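Local coordinates for acyl-CoA dehydrogenase (Bacillus anthracis, PDB 3OWA), which probably catalyses the FAD-dependent alpha,beta-dehydrogenation of acyl-CoA thioesters to the corresponding trans-2-enoyl-CoA products, at residues A[261-273]-A[351-365]. Sequence-based numbering, arbitrary orientation.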
loop_
_atom_site.group_PDB
_atom_site.type_symbol
_atom_site.label_atom_id
_atom_site.label_comp_id
_atom_site.label_asym_id
_atom_site.label_seq_id
_atom_site.Cartn_x
_atom_site.Cartn_y
_atom_site.Cartn_z
ATOM N N ALA A 261 -1.977 22.617 -21.262
ATOM C CA ALA A 261 -1.516 21.550 -20.403
ATOM C C ALA A 261 -2.189 21.619 -19.037
ATOM O O ALA A 261 -2.547 20.574 -18.461
ATOM C CB ALA A 261 0.019 21.570 -20.250
ATOM N N PHE A 262 -2.340 22.843 -18.523
ATOM C CA PHE A 262 -2.929 23.041 -17.211
ATOM C C PHE A 262 -4.428 22.717 -17.236
ATOM O O PHE A 262 -4.950 22.070 -16.311
ATOM C CB PHE A 262 -2.667 24.463 -16.668
ATOM C CG PHE A 262 -3.752 24.961 -15.711
ATOM C CD1 PHE A 262 -3.728 24.614 -14.343
ATOM C CD2 PHE A 262 -4.811 25.778 -16.179
ATOM C CE1 PHE A 262 -4.752 25.066 -13.445
ATOM C CE2 PHE A 262 -5.823 26.236 -15.301
ATOM C CZ PHE A 262 -5.792 25.865 -13.935
ATOM N N ASN A 263 -5.115 23.144 -18.290
ATOM C CA ASN A 263 -6.540 22.888 -18.382
ATOM C C ASN A 263 -6.853 21.418 -18.589
ATOM O O ASN A 263 -7.787 20.900 -17.968
ATOM C CB ASN A 263 -7.180 23.710 -19.490
ATOM C CG ASN A 263 -7.616 25.066 -19.011
ATOM O OD1 ASN A 263 -8.676 25.217 -18.378
ATOM N ND2 ASN A 263 -6.807 26.062 -19.305
ATOM N N ILE A 264 -6.072 20.755 -19.437
ATOM C CA ILE A 264 -6.246 19.330 -19.690
ATOM C C ILE A 264 -6.015 18.483 -18.403
ATOM O O ILE A 264 -6.734 17.496 -18.124
ATOM C CB ILE A 264 -5.317 18.882 -20.842
ATOM C CG1 ILE A 264 -5.711 19.603 -22.157
ATOM C CG2 ILE A 264 -5.291 17.342 -21.013
ATOM C CD1 ILE A 264 -7.230 19.477 -22.576
ATOM N N LEU A 265 -5.025 18.902 -17.626
ATOM C CA LEU A 265 -4.664 18.255 -16.379
ATOM C C LEU A 265 -5.844 18.174 -15.418
ATOM O O LEU A 265 -6.059 17.125 -14.804
ATOM C CB LEU A 265 -3.565 19.064 -15.729
ATOM C CG LEU A 265 -2.366 18.397 -15.067
ATOM C CD1 LEU A 265 -1.843 19.385 -14.015
ATOM C CD2 LEU A 265 -2.657 17.011 -14.452
ATOM N N ASN A 266 -6.617 19.262 -15.310
ATOM C CA ASN A 266 -7.775 19.296 -14.412
ATOM C C ASN A 266 -8.771 18.232 -14.776
ATOM O O ASN A 266 -9.359 17.613 -13.909
ATOM C CB ASN A 266 -8.519 20.634 -14.437
ATOM C CG ASN A 266 -7.693 21.786 -13.949
ATOM O OD1 ASN A 266 -7.765 22.903 -14.504
ATOM N ND2 ASN A 266 -6.902 21.551 -12.926
ATOM N N ILE A 267 -9.000 18.066 -16.068
ATOM C CA ILE A 267 -9.978 17.110 -16.557
ATOM C C ILE A 267 -9.457 15.703 -16.317
ATOM O O ILE A 267 -10.183 14.854 -15.802
ATOM C CB ILE A 267 -10.293 17.356 -18.058
ATOM C CG1 ILE A 267 -11.025 18.708 -18.232
ATOM C CG2 ILE A 267 -11.116 16.183 -18.614
ATOM C CD1 ILE A 267 -11.052 19.249 -19.653
ATOM N N GLY A 268 -8.185 15.479 -16.627
ATOM C CA GLY A 268 -7.496 14.190 -16.367
ATOM C C GLY A 268 -7.577 13.738 -14.914
ATOM O O GLY A 268 -7.861 12.578 -14.625
ATOM N N ARG A 269 -7.396 14.697 -14.021
ATOM C CA ARG A 269 -7.513 14.524 -12.604
ATOM C C ARG A 269 -8.860 14.025 -12.160
ATOM O O ARG A 269 -8.943 13.023 -11.446
ATOM C CB ARG A 269 -7.204 15.846 -11.877
ATOM C CG ARG A 269 -5.890 15.808 -11.169
ATOM C CD ARG A 269 -4.766 16.556 -11.767
ATOM N NE ARG A 269 -4.670 17.890 -11.180
ATOM C CZ ARG A 269 -3.549 18.604 -11.015
ATOM N NH1 ARG A 269 -3.612 19.832 -10.525
ATOM N NH2 ARG A 269 -2.366 18.118 -11.329
ATOM N N TYR A 270 -9.926 14.739 -12.480
ATOM C CA TYR A 270 -11.216 14.246 -11.991
ATOM C C TYR A 270 -11.653 12.963 -12.714
ATOM O O TYR A 270 -12.330 12.125 -12.127
ATOM C CB TYR A 270 -12.320 15.328 -11.963
ATOM C CG TYR A 270 -13.102 15.473 -13.235
ATOM C CD1 TYR A 270 -12.825 16.503 -14.129
ATOM C CD2 TYR A 270 -14.152 14.604 -13.527
ATOM C CE1 TYR A 270 -13.560 16.645 -15.311
ATOM C CE2 TYR A 270 -14.890 14.728 -14.701
ATOM C CZ TYR A 270 -14.586 15.749 -15.590
ATOM O OH TYR A 270 -15.306 15.875 -16.761
ATOM N N LYS A 271 -11.287 12.820 -13.979
ATOM C CA LYS A 271 -11.631 11.613 -14.721
ATOM C C LYS A 271 -10.965 10.381 -14.104
ATOM O O LYS A 271 -11.580 9.322 -14.000
ATOM C CB LYS A 271 -11.185 11.757 -16.182
ATOM C CG LYS A 271 -12.265 11.513 -17.153
ATOM C CD LYS A 271 -13.407 12.442 -16.973
ATOM C CE LYS A 271 -14.563 11.984 -17.859
ATOM N NZ LYS A 271 -14.108 11.762 -19.282
ATOM N N LEU A 272 -9.699 10.525 -13.710
ATOM C CA LEU A 272 -9.014 9.462 -12.994
ATOM C C LEU A 272 -9.714 9.169 -11.661
ATOM O O LEU A 272 -9.878 8.007 -11.293
ATOM C CB LEU A 272 -7.527 9.790 -12.790
ATOM C CG LEU A 272 -6.650 8.629 -12.294
ATOM C CD1 LEU A 272 -6.777 7.411 -13.213
ATOM C CD2 LEU A 272 -5.197 9.076 -12.187
ATOM N N GLY A 273 -10.140 10.218 -10.957
ATOM C CA GLY A 273 -10.962 10.060 -9.754
ATOM C C GLY A 273 -12.180 9.187 -10.001
ATOM O O GLY A 273 -12.438 8.223 -9.274
ATOM N N ALA A 351 -13.660 24.699 -20.916
ATOM C CA ALA A 351 -12.398 24.603 -20.161
ATOM C C ALA A 351 -12.416 25.435 -18.858
ATOM O O ALA A 351 -12.033 24.927 -17.799
ATOM C CB ALA A 351 -11.198 24.977 -21.053
ATOM N N ALA A 352 -12.877 26.688 -18.934
ATOM C CA ALA A 352 -12.990 27.543 -17.747
ATOM C C ALA A 352 -14.029 27.030 -16.749
ATOM O O ALA A 352 -13.869 27.207 -15.563
ATOM C CB ALA A 352 -13.289 28.984 -18.143
ATOM N N SER A 353 -15.072 26.357 -17.230
ATOM C CA SER A 353 -16.121 25.808 -16.358
ATOM C C SER A 353 -15.590 24.718 -15.442
ATOM O O SER A 353 -16.151 24.473 -14.376
ATOM C CB SER A 353 -17.291 25.225 -17.162
ATOM O OG SER A 353 -18.040 26.233 -17.828
ATOM N N ILE A 354 -14.518 24.048 -15.864
ATOM C CA ILE A 354 -13.881 23.066 -14.990
ATOM C C ILE A 354 -12.671 23.627 -14.274
ATOM O O ILE A 354 -12.467 23.289 -13.133
ATOM C CB ILE A 354 -13.529 21.745 -15.714
ATOM C CG1 ILE A 354 -13.013 20.700 -14.717
ATOM C CG2 ILE A 354 -12.566 21.995 -16.861
ATOM C CD1 ILE A 354 -14.079 20.251 -13.646
ATOM N N ALA A 355 -11.885 24.479 -14.940
ATOM C CA ALA A 355 -10.715 25.095 -14.312
ATOM C C ALA A 355 -11.126 25.809 -13.011
ATOM O O ALA A 355 -10.347 25.839 -12.061
ATOM C CB ALA A 355 -9.992 26.054 -15.274
ATOM N N GLU A 356 -12.363 26.311 -12.960
ATOM C CA GLU A 356 -12.937 26.942 -11.747
ATOM C C GLU A 356 -12.784 25.999 -10.554
ATOM O O GLU A 356 -12.513 26.435 -9.416
ATOM C CB GLU A 356 -14.420 27.270 -11.977
ATOM C CG GLU A 356 -15.197 27.675 -10.744
ATOM C CD GLU A 356 -14.744 29.026 -10.184
ATOM O OE1 GLU A 356 -14.160 29.831 -10.940
ATOM O OE2 GLU A 356 -14.966 29.291 -8.983
ATOM N N TYR A 357 -12.905 24.697 -10.834
ATOM C CA TYR A 357 -12.853 23.689 -9.789
ATOM C C TYR A 357 -11.555 22.888 -9.762
ATOM O O TYR A 357 -11.565 21.705 -9.418
ATOM C CB TYR A 357 -14.071 22.788 -9.893
ATOM C CG TYR A 357 -15.334 23.607 -9.895
ATOM C CD1 TYR A 357 -16.085 23.752 -11.046
ATOM C CD2 TYR A 357 -15.748 24.270 -8.742
ATOM C CE1 TYR A 357 -17.227 24.529 -11.061
ATOM C CE2 TYR A 357 -16.884 25.028 -8.732
ATOM C CZ TYR A 357 -17.617 25.169 -9.894
ATOM O OH TYR A 357 -18.756 25.936 -9.882
ATOM N N ALA A 358 -10.438 23.537 -10.098
ATOM C CA ALA A 358 -9.122 22.868 -10.079
ATOM C C ALA A 358 -8.821 22.256 -8.721
ATOM O O ALA A 358 -8.230 21.184 -8.665
ATOM C CB ALA A 358 -7.988 23.803 -10.519
ATOM N N ILE A 359 -9.230 22.919 -7.630
ATOM C CA ILE A 359 -8.979 22.388 -6.291
ATOM C C ILE A 359 -9.685 21.055 -6.069
ATOM O O ILE A 359 -9.060 20.071 -5.700
ATOM C CB ILE A 359 -9.325 23.376 -5.168
ATOM C CG1 ILE A 359 -8.332 24.536 -5.171
ATOM C CG2 ILE A 359 -9.304 22.660 -3.819
ATOM C CD1 ILE A 359 -8.786 25.752 -4.318
ATOM N N GLU A 360 -10.988 21.046 -6.274
ATOM C CA GLU A 360 -11.795 19.846 -6.182
ATOM C C GLU A 360 -11.256 18.709 -7.087
ATOM O O GLU A 360 -11.255 17.551 -6.683
ATOM C CB GLU A 360 -13.260 20.193 -6.512
ATOM C CG GLU A 360 -13.912 21.139 -5.475
ATOM C CD GLU A 360 -13.696 22.654 -5.748
ATOM O OE1 GLU A 360 -14.444 23.445 -5.142
ATOM O OE2 GLU A 360 -12.793 23.050 -6.550
ATOM N N CYS A 361 -10.790 19.035 -8.296
ATOM C CA CYS A 361 -10.227 18.011 -9.214
ATOM C C CYS A 361 -8.992 17.337 -8.632
ATOM O O CYS A 361 -8.855 16.098 -8.693
ATOM C CB CYS A 361 -9.861 18.630 -10.583
ATOM S SG CYS A 361 -11.315 19.142 -11.568
ATOM N N SER A 362 -8.084 18.136 -8.079
ATOM C CA SER A 362 -6.858 17.611 -7.467
ATOM C C SER A 362 -7.184 16.775 -6.237
ATOM O O SER A 362 -6.620 15.692 -6.050
ATOM C CB SER A 362 -5.904 18.750 -7.093
ATOM O OG SER A 362 -5.030 19.035 -8.172
ATOM N N LEU A 363 -8.109 17.255 -5.408
ATOM C CA LEU A 363 -8.565 16.452 -4.264
ATOM C C LEU A 363 -9.127 15.094 -4.671
ATOM O O LEU A 363 -8.842 14.106 -4.012
ATOM C CB LEU A 363 -9.600 17.188 -3.389
ATOM C CG LEU A 363 -9.227 18.578 -2.844
ATOM C CD1 LEU A 363 -10.424 19.179 -2.105
ATOM C CD2 LEU A 363 -7.950 18.551 -1.978
ATOM N N ASN A 364 -9.968 15.067 -5.694
ATOM C CA ASN A 364 -10.587 13.825 -6.174
ATOM C C ASN A 364 -9.527 12.870 -6.655
ATOM O O ASN A 364 -9.570 11.669 -6.370
ATOM C CB ASN A 364 -11.514 14.105 -7.356
ATOM C CG ASN A 364 -12.849 14.735 -6.956
ATOM O OD1 ASN A 364 -13.263 14.756 -5.782
ATOM N ND2 ASN A 364 -13.535 15.239 -7.953
ATOM N N LYS A 365 -8.552 13.397 -7.379
ATOM C CA LYS A 365 -7.522 12.556 -7.910
ATOM C C LYS A 365 -6.708 11.872 -6.803
ATOM O O LYS A 365 -6.481 10.654 -6.862
ATOM C CB LYS A 365 -6.621 13.342 -8.865
ATOM C CG LYS A 365 -5.661 12.467 -9.666
ATOM C CD LYS A 365 -4.318 12.322 -9.000
ATOM C CE LYS A 365 -3.513 11.272 -9.687
ATOM N NZ LYS A 365 -2.104 11.158 -9.175
HETATM O O HOH W 1 -6.467 20.352 -10.758
#
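Arg269 and Lys365 meet through their aliphatic parts where two helices of the all-helical C-terminal domain of the acyl-CoA dehydrogenase fold come together, a worked example of how long charged residues can pack by their stems and send their polar ends elsewhere. CG of Arg269 lies 3.5 Å from CB of Lys365. The arginine chain then bends at chi2 and chi3, which carries its guanidinium back toward Ser362 and Asn266. In one of its two conformers, Ser362 OG lies over one face of that group, 2.9 Å from Arg269 NH1 at a poor angle for a hydrogen bond, and is bonded to Asn414 ND2 on helix 411-427, which also packs against Arg269. In the guanidinium plane, at its edge, a water accepts from Arg269 NH1 and donates to Ala358 O, joining the two helices; a further contact of this water with Asn266 ND2 is too short to be relied on. Lys365 leads its amine away to Phe407 O, Gly409 O and Asn411 OD1. The side chain of Lys365 lies about 8 Å from a bound FAD, placing this packing near the cofactor.

Helices 261-273 and 358-365 run at 41° with axes only 7.5 Å apart, a closeness helped by small residues: Gly273 CA is 4.6 Å from Lys365 CA, and the methyl of Ala358 meets Asn266 ND2. Between them, the sulfur of Cys361 approaches the Tyr270 ring obliquely, 5.2 Å from its centroid, a sulfur-aromatic contact. Earlier in the chain, a type I turn from Ala355 to Ala358 links the two short helices, and helix 351-355 meets helix 261-273 at 62°. Ile354, its CG1 anti to the backbone N (chi1 -174°), reaches Tyr270, where its CD1 touches ring atom CD1 at 4.0 Å.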